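Local structure of NigD-like protein (Bacteroides vulgatus ATCC 8482, 3K6O) at residues N103-M111 against V191-Y201. The protein is of unknown function but belongs to the NigD-like family, probably a lipoprotein, with an N-terminal OB domain and a C-terminal beta-sandwich domain. Sequence-based numbering, arbitrary orientation.
Sequences NMKVQIKDM and VNPVDGEEKTY
The ammonium group of K105 reaches into the loop joining strands 186-191 and 199-204 in the C-terminal beta-sandwich domain and is gripped by three oxygens: NZ lies 2.8 Å from N192 OD1 and also bonds the carbonyls of P193 and G196. A bend at the last torsion (chi4 -60°) turns NZ into that loop. N192 uses the other end of its amide as well, ND2 donating to N103 O at 2.6 Å, with that oxygen nearly in the amide plane. With an alanine here both bonds go, and N103 O would probably be left without this donor and K105 NZ with one acceptor fewer. Next to them a single beta bridge, V106 with P193, ties the backbones: V106 N donates to N192 O (3.0 Å), and V194 N donates back to V106 O. N103 ND2 makes a weak bond to E198 OE1, and a water lies within hydrogen-bonding distance of both N103 OD1 and E198 OE2. Inward, V191 CG1 packs on V106 CG1 and I108 CG1, its CG2 meeting M111 CE. Selenomethionine M111 completes a Met-aromatic contact, its SE over one face of the Y201 ring, 4.3 Å from the centroid and 27° off the normal.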
ATOM      1  N   ASN A 103     -19.060  -6.566  -0.056  1.00 34.15           N
ATOM      2  CA  ASN A 103     -18.279  -6.968  -1.196  1.00 33.85           C
ATOM      3  C   ASN A 103     -18.789  -6.235  -2.431  1.00 33.05           C
ATOM      4  O   ASN A 103     -19.076  -6.832  -3.458  1.00 33.33           O
ATOM      5  CB  ASN A 103     -18.360  -8.474  -1.402  1.00 34.34           C
ATOM      6  CG  ASN A 103     -17.330  -8.970  -2.394  1.00 37.79           C
ATOM      7  OD1 ASN A 103     -16.262  -8.334  -2.603  1.00 33.22           O
ATOM      8  ND2 ASN A 103     -17.639 -10.099  -3.035  1.00 38.38           N
HETATM    9  N   MSE A 104     -18.884  -4.925  -2.317  1.00 32.69           N
HETATM   10  CA  MSE A 104     -19.341  -4.082  -3.403  1.00 32.20           C
HETATM   11  C   MSE A 104     -18.276  -3.872  -4.482  1.00 32.26           C
HETATM   12  O   MSE A 104     -17.063  -3.981  -4.237  1.00 30.61           O
HETATM   13  CB  MSE A 104     -19.771  -2.752  -2.816  1.00 33.35           C
HETATM   14  CG  MSE A 104     -20.974  -2.890  -1.842  1.00 34.36           C
HETATM   15 SE   MSE A 104     -21.504  -1.157  -1.236  1.00 41.11          SE
HETATM   16  CE  MSE A 104     -22.688  -0.675  -2.756  1.00 44.00           C
ATOM     17  N   LYS A 105     -18.733  -3.606  -5.697  1.00 31.84           N
ATOM     18  CA  LYS A 105     -17.833  -3.446  -6.818  1.00 32.04           C
ATOM     19  C   LYS A 105     -16.938  -2.220  -6.610  1.00 31.70           C
ATOM     20  O   LYS A 105     -17.413  -1.155  -6.211  1.00 31.23           O
ATOM     21  CB  LYS A 105     -18.629  -3.332  -8.129  1.00 32.68           C
ATOM     22  CG  LYS A 105     -19.363  -4.644  -8.500  1.00 33.83           C
ATOM     23  CD  LYS A 105     -19.831  -4.681  -9.963  1.00 38.23           C
ATOM     24  CE  LYS A 105     -20.270  -6.127 -10.395  1.00 40.43           C
ATOM     25  NZ  LYS A 105     -19.139  -7.151 -10.283  1.00 42.53           N
ATOM     26  N   VAL A 106     -15.651  -2.389  -6.898  1.00 31.32           N
ATOM     27  CA  VAL A 106     -14.655  -1.330  -6.752  1.00 31.69           C
ATOM     28  C   VAL A 106     -13.761  -1.305  -8.007  1.00 32.38           C
ATOM     29  O   VAL A 106     -13.517  -2.347  -8.629  1.00 31.58           O
ATOM     30  CB  VAL A 106     -13.771  -1.549  -5.505  1.00 32.36           C
ATOM     31  CG1 VAL A 106     -12.947  -2.869  -5.604  1.00 30.81           C
ATOM     32  CG2 VAL A 106     -12.809  -0.361  -5.276  1.00 30.92           C
ATOM     33  N   GLN A 107     -13.297  -0.109  -8.368  1.00 33.44           N
ATOM     34  CA  GLN A 107     -12.359   0.086  -9.482  1.00 34.26           C
ATOM     35  C   GLN A 107     -10.937   0.131  -8.973  1.00 33.57           C
ATOM     36  O   GLN A 107     -10.576   1.045  -8.243  1.00 32.99           O
ATOM     37  CB  GLN A 107     -12.683   1.390 -10.222  1.00 35.12           C
ATOM     38  CG  GLN A 107     -11.770   1.669 -11.419  1.00 37.95           C
ATOM     39  CD  GLN A 107     -12.151   2.937 -12.177  1.00 41.76           C
ATOM     40  OE1 GLN A 107     -13.134   3.616 -11.849  1.00 43.94           O
ATOM     41  NE2 GLN A 107     -11.365   3.264 -13.201  1.00 43.79           N
ATOM     42  N   ILE A 108     -10.142  -0.877  -9.327  1.00 33.96           N
ATOM     43  CA  ILE A 108      -8.741  -0.931  -8.960  1.00 34.09           C
ATOM     44  C   ILE A 108      -7.893  -0.323 -10.073  1.00 34.64           C
ATOM     45  O   ILE A 108      -8.002  -0.733 -11.206  1.00 35.40           O
ATOM     46  CB  ILE A 108      -8.244  -2.367  -8.739  1.00 34.31           C
ATOM     47  CG1 ILE A 108      -9.024  -3.065  -7.605  1.00 34.24           C
ATOM     48  CG2 ILE A 108      -6.723  -2.363  -8.395  1.00 33.39           C
ATOM     49  CD1 ILE A 108      -9.068  -2.276  -6.289  1.00 34.28           C
ATOM     50  N   LYS A 109      -7.075   0.670  -9.754  1.00 34.79           N
ATOM     51  CA  LYS A 109      -6.141   1.251 -10.719  1.00 34.59           C
ATOM     52  C   LYS A 109      -4.748   0.612 -10.630  1.00 33.89           C
ATOM     53  O   LYS A 109      -4.107   0.414 -11.640  1.00 34.14           O
ATOM     54  CB  LYS A 109      -6.054   2.776 -10.539  1.00 35.61           C
ATOM     55  CG  LYS A 109      -7.290   3.529 -11.001  1.00 36.97           C
ATOM     56  CD  LYS A 109      -6.976   4.955 -11.443  1.00 41.92           C
ATOM     57  CE  LYS A 109      -8.080   5.513 -12.322  1.00 43.34           C
ATOM     58  NZ  LYS A 109      -7.921   6.978 -12.606  1.00 46.99           N
ATOM     59  N   ASP A 110      -4.261   0.309  -9.429  1.00 33.31           N
ATOM     60  CA  ASP A 110      -3.006  -0.437  -9.272  1.00 32.38           C
ATOM     61  C   ASP A 110      -3.087  -1.361  -8.065  1.00 32.00           C
ATOM     62  O   ASP A 110      -3.698  -1.015  -7.075  1.00 31.38           O
ATOM     63  CB  ASP A 110      -1.816   0.503  -9.069  1.00 32.77           C
ATOM     64  CG  ASP A 110      -1.502   1.306 -10.285  1.00 33.08           C
ATOM     65  OD1 ASP A 110      -0.858   0.756 -11.188  1.00 32.80           O
ATOM     66  OD2 ASP A 110      -1.910   2.475 -10.345  1.00 34.51           O
HETATM   67  N   MSE A 111      -2.487  -2.541  -8.165  1.00 31.02           N
HETATM   68  CA  MSE A 111      -2.263  -3.358  -6.996  1.00 32.07           C
HETATM   69  C   MSE A 111      -0.974  -4.130  -7.116  1.00 31.35           C
HETATM   70  O   MSE A 111      -0.750  -4.790  -8.112  1.00 31.82           O
HETATM   71  CB  MSE A 111      -3.412  -4.331  -6.753  1.00 32.09           C
HETATM   72  CG  MSE A 111      -3.157  -5.266  -5.495  1.00 34.77           C
HETATM   73 SE   MSE A 111      -4.473  -6.741  -5.540  1.00 39.64          SE
HETATM   74  CE  MSE A 111      -5.956  -5.604  -5.312  1.00 34.93           C
ATOM     75  N   VAL A 191     -10.984  -9.901  -5.959  1.00 29.28           N
ATOM     76  CA  VAL A 191     -11.545  -8.573  -6.134  1.00 29.81           C
ATOM     77  C   VAL A 191     -12.869  -8.664  -6.869  1.00 31.20           C
ATOM     78  O   VAL A 191     -13.008  -9.432  -7.858  1.00 32.20           O
ATOM     79  CB  VAL A 191     -10.581  -7.673  -6.940  1.00 30.50           C
ATOM     80  CG1 VAL A 191     -11.237  -6.294  -7.326  1.00 29.64           C
ATOM     81  CG2 VAL A 191      -9.289  -7.489  -6.134  1.00 25.34           C
ATOM     82  N   ASN A 192     -13.820  -7.864  -6.410  1.00 31.29           N
ATOM     83  CA  ASN A 192     -15.077  -7.703  -7.099  1.00 31.87           C
ATOM     84  C   ASN A 192     -14.985  -6.388  -7.878  1.00 32.42           C
ATOM     85  O   ASN A 192     -15.075  -5.305  -7.299  1.00 32.13           O
ATOM     86  CB  ASN A 192     -16.213  -7.698  -6.093  1.00 31.33           C
ATOM     87  CG  ASN A 192     -17.581  -7.760  -6.749  1.00 31.96           C
ATOM     88  OD1 ASN A 192     -17.708  -7.956  -7.958  1.00 30.65           O
ATOM     89  ND2 ASN A 192     -18.607  -7.565  -5.954  1.00 32.24           N
ATOM     90  N   PRO A 193     -14.766  -6.471  -9.196  1.00 33.60           N
ATOM     91  CA  PRO A 193     -14.430  -5.284  -9.986  1.00 34.88           C
ATOM     92  C   PRO A 193     -15.644  -4.568 -10.551  1.00 36.23           C
ATOM     93  O   PRO A 193     -16.615  -5.214 -10.845  1.00 36.55           O
ATOM     94  CB  PRO A 193     -13.573  -5.871 -11.102  1.00 34.34           C
ATOM     95  CG  PRO A 193     -14.192  -7.228 -11.342  1.00 34.39           C
ATOM     96  CD  PRO A 193     -14.755  -7.696 -10.020  1.00 33.79           C
ATOM     97  N   VAL A 194     -15.574  -3.251 -10.737  1.00 39.36           N
ATOM     98  CA  VAL A 194     -16.695  -2.490 -11.328  1.00 41.48           C
ATOM     99  C   VAL A 194     -17.069  -2.907 -12.739  1.00 43.73           C
ATOM    100  O   VAL A 194     -18.264  -3.039 -13.071  1.00 44.22           O
ATOM    101  CB  VAL A 194     -16.478  -0.943 -11.343  1.00 41.64           C
ATOM    102  CG1 VAL A 194     -16.197  -0.411  -9.949  1.00 40.55           C
ATOM    103  CG2 VAL A 194     -15.382  -0.547 -12.313  1.00 43.26           C
ATOM    104  N   ASP A 195     -16.079  -3.086 -13.600  1.00 45.82           N
ATOM    105  CA  ASP A 195     -16.389  -3.609 -14.953  1.00 47.39           C
ATOM    106  C   ASP A 195     -15.743  -4.989 -14.928  1.00 48.36           C
ATOM    107  O   ASP A 195     -14.485  -5.109 -14.790  1.00 49.29           O
ATOM    108  CB  ASP A 195     -15.842  -2.714 -16.084  1.00 47.44           C
ATOM    109  N   GLY A 196     -16.606  -6.008 -14.938  1.00 47.86           N
ATOM    110  CA  GLY A 196     -16.169  -7.385 -14.876  1.00 47.51           C
ATOM    111  C   GLY A 196     -16.805  -8.201 -13.766  1.00 47.46           C
ATOM    112  O   GLY A 196     -17.750  -7.771 -13.072  1.00 48.69           O
ATOM    113  N   GLU A 197     -16.269  -9.399 -13.597  1.00 46.15           N
ATOM    114  CA  GLU A 197     -16.791 -10.346 -12.642  1.00 45.48           C
ATOM    115  C   GLU A 197     -15.667 -10.624 -11.656  1.00 43.91           C
ATOM    116  O   GLU A 197     -14.519 -10.302 -11.937  1.00 42.99           O
ATOM    117  CB  GLU A 197     -17.214 -11.609 -13.373  1.00 45.67           C
ATOM    118  CG  GLU A 197     -18.057 -11.310 -14.628  1.00 48.61           C
ATOM    119  CD  GLU A 197     -19.371 -10.563 -14.309  1.00 52.58           C
ATOM    120  OE1 GLU A 197     -19.930 -10.785 -13.194  1.00 53.41           O
ATOM    121  OE2 GLU A 197     -19.840  -9.771 -15.182  1.00 52.19           O
ATOM    122  N   GLU A 198     -16.006 -11.201 -10.507  1.00 42.65           N
ATOM    123  CA  GLU A 198     -15.024 -11.469  -9.449  1.00 42.17           C
ATOM    124  C   GLU A 198     -13.793 -12.073 -10.113  1.00 41.54           C
ATOM    125  O   GLU A 198     -13.936 -12.939 -10.954  1.00 41.68           O
ATOM    126  CB  GLU A 198     -15.609 -12.409  -8.404  1.00 41.43           C
ATOM    127  CG  GLU A 198     -14.772 -12.611  -7.154  1.00 42.75           C
ATOM    128  CD  GLU A 198     -14.869 -11.471  -6.135  1.00 43.56           C
ATOM    129  OE1 GLU A 198     -15.956 -10.879  -5.985  1.00 40.44           O
ATOM    130  OE2 GLU A 198     -13.840 -11.168  -5.477  1.00 45.52           O
ATOM    131  N   LYS A 199     -12.607 -11.573  -9.780  1.00 40.87           N
ATOM    132  CA  LYS A 199     -11.358 -12.078 -10.360  1.00 40.58           C
ATOM    133  C   LYS A 199     -10.230 -12.178  -9.327  1.00 39.24           C
ATOM    134  O   LYS A 199     -10.296 -11.551  -8.287  1.00 38.73           O
ATOM    135  CB  LYS A 199     -10.908 -11.181 -11.507  1.00 41.16           C
ATOM    136  CG  LYS A 199     -10.638  -9.742 -11.111  1.00 43.03           C
ATOM    137  CD  LYS A 199     -10.361  -8.882 -12.318  1.00 45.41           C
ATOM    138  CE  LYS A 199      -8.992  -9.178 -12.888  1.00 48.71           C
ATOM    139  NZ  LYS A 199      -8.566  -8.123 -13.874  1.00 51.83           N
ATOM    140  N   THR A 200      -9.217 -12.981  -9.637  1.00 37.94           N
ATOM    141  CA  THR A 200      -8.076 -13.205  -8.747  1.00 37.78           C
ATOM    142  C   THR A 200      -6.809 -12.567  -9.270  1.00 36.49           C
ATOM    143  O   THR A 200      -6.355 -12.917 -10.348  1.00 37.42           O
ATOM    144  CB  THR A 200      -7.796 -14.707  -8.612  1.00 37.72           C
ATOM    145  OG1 THR A 200      -8.972 -15.345  -8.139  1.00 40.28           O
ATOM    146  CG2 THR A 200      -6.706 -14.986  -7.622  1.00 36.25           C
ATOM    147  N   TYR A 201      -6.233 -11.644  -8.512  1.00 34.54           N
ATOM    148  CA  TYR A 201      -4.891 -11.167  -8.803  1.00 33.84           C
ATOM    149  C   TYR A 201      -3.937 -12.211  -8.203  1.00 33.30           C
ATOM    150  O   TYR A 201      -4.148 -12.629  -7.063  1.00 32.68           O
ATOM    151  CB  TYR A 201      -4.656  -9.800  -8.171  1.00 33.24           C
ATOM    152  CG  TYR A 201      -5.351  -8.661  -8.858  1.00 33.14           C
ATOM    153  CD1 TYR A 201      -6.752  -8.570  -8.878  1.00 32.75           C
ATOM    154  CD2 TYR A 201      -4.616  -7.644  -9.482  1.00 34.51           C
ATOM    155  CE1 TYR A 201      -7.388  -7.518  -9.515  1.00 31.55           C
ATOM    156  CE2 TYR A 201      -5.255  -6.569 -10.110  1.00 34.21           C
ATOM    157  CZ  TYR A 201      -6.635  -6.530 -10.120  1.00 33.74           C
ATOM    158  OH  TYR A 201      -7.273  -5.493 -10.724  1.00 39.83           O
TER
HETATM  159  O   HOH W   1     -13.841  -9.682  -3.270  1.00 33.13           O